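Local atomic coordinates of Low molecular weight heat shock protein (Xanthomonas axonopodis pv. citri, PDB entry 3GLA), a protein that probably acts as a small heat-shock chaperone of the alpha-crystallin family, binding unfolding proteins under stress and limiting their aggregation. Residues I30-Q33 with I38-I41. Sequence-based numbering, arbitrary orientation.
Sequences IEVQ and ILSI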
# COMPACT_ATOMS: atom_id res chain seq x y z
N ILE B 30 -6.64 2.21 11.50
CA ILE B 30 -6.15 0.81 11.53
C ILE B 30 -6.11 0.49 13.00
O ILE B 30 -5.52 1.22 13.82
CB ILE B 30 -4.76 0.70 10.97
CG1 ILE B 30 -4.73 1.19 9.46
CG2 ILE B 30 -4.31 -0.71 11.14
CD1 ILE B 30 -3.33 1.63 9.06
N GLU B 31 -6.75 -0.58 13.34
CA GLU B 31 -6.77 -0.98 14.79
C GLU B 31 -5.63 -1.87 14.98
O GLU B 31 -5.54 -2.90 14.31
CB GLU B 31 -8.05 -1.74 15.01
CG GLU B 31 -8.23 -2.14 16.44
CD GLU B 31 -9.73 -2.15 16.80
OE1 GLU B 31 -10.37 -3.20 16.63
OE2 GLU B 31 -10.25 -1.08 17.27
N VAL B 32 -4.75 -1.52 15.89
CA VAL B 32 -3.62 -2.38 16.23
C VAL B 32 -3.85 -2.79 17.64
O VAL B 32 -4.10 -1.90 18.46
CB VAL B 32 -2.39 -1.59 16.15
CG1 VAL B 32 -1.16 -2.37 16.43
CG2 VAL B 32 -2.21 -1.07 14.70
N GLN B 33 -3.73 -4.07 17.92
CA GLN B 33 -3.92 -4.58 19.31
C GLN B 33 -2.98 -5.71 19.46
O GLN B 33 -2.61 -6.39 18.47
CB GLN B 33 -5.33 -5.14 19.41
CG GLN B 33 -6.31 -4.11 19.23
CD GLN B 33 -7.64 -4.53 19.80
OE1 GLN B 33 -8.41 -3.67 20.24
NE2 GLN B 33 -7.91 -5.84 19.82
N ILE B 38 -0.05 -11.98 20.66
CA ILE B 38 -0.48 -12.02 19.22
C ILE B 38 -0.80 -10.56 18.86
O ILE B 38 -1.77 -9.93 19.38
CB ILE B 38 -1.66 -12.91 19.07
CG1 ILE B 38 -1.23 -14.35 19.39
CG2 ILE B 38 -2.12 -12.80 17.56
CD1 ILE B 38 -2.46 -15.20 19.53
N LEU B 39 -0.03 -10.05 17.87
CA LEU B 39 -0.27 -8.71 17.36
C LEU B 39 -1.30 -8.80 16.26
O LEU B 39 -1.12 -9.60 15.34
CB LEU B 39 1.08 -8.21 16.81
CG LEU B 39 1.09 -6.82 16.13
CD1 LEU B 39 0.63 -5.70 17.13
CD2 LEU B 39 2.49 -6.51 15.58
N SER B 40 -2.32 -7.96 16.32
CA SER B 40 -3.47 -8.00 15.38
C SER B 40 -3.51 -6.63 14.69
O SER B 40 -3.29 -5.56 15.29
CB SER B 40 -4.75 -8.11 16.27
OG SER B 40 -5.88 -7.77 15.54
N ILE B 41 -3.75 -6.65 13.40
CA ILE B 41 -4.10 -5.45 12.72
C ILE B 41 -5.42 -5.66 12.08
O ILE B 41 -5.67 -6.71 11.50
CB ILE B 41 -3.06 -5.01 11.63
CG1 ILE B 41 -2.83 -6.15 10.60
CG2 ILE B 41 -1.78 -4.63 12.33
CD1 ILE B 41 -1.97 -5.69 9.37
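Q33 and S40 form a hydrogen-bonded pair between antiparallel strands whose segment axes run 4.8 Å apart at 175°, with V32 and I41 as the adjoining non-hydrogen-bonded pair. The two bonds of the first pair are unequal: S40 N reaches Q33 O at 2.7 Å, whereas Q33 N meets S40 O at 3.1 Å. Each carbonyl is also approached by a CA-H group, that of V32 lying 3.3 Å from S40 O and that of L39 near Q33 O. Backbone hydrogen bonding continues beyond the pair, E31 with R42, while I41 and L39 make backbone bonds to strand 64-71 on the other edge of strand 38-45. The hairpin of 31-35 and 38-45 is part of one sheet of the alpha-crystallin beta-sandwich, and its apolar face shows how such a core is filled. With chi1 at -178°, V32 turns CG1 away from its own N and toward L39, where it touches CD1 at 3.8 Å, the two side chains crossing at a slant; V32 CG2 lies 4.3 Å from I41 CG2. I30 extends this row more loosely through its CG2 methyl. Strand 89-95 of the opposing sheet packs onto this face, I92 against V32 and I41, I94 against L39. On the reverse face, S40 CB lies 4.4 Å from Q33 CB, and S40 also touches H67.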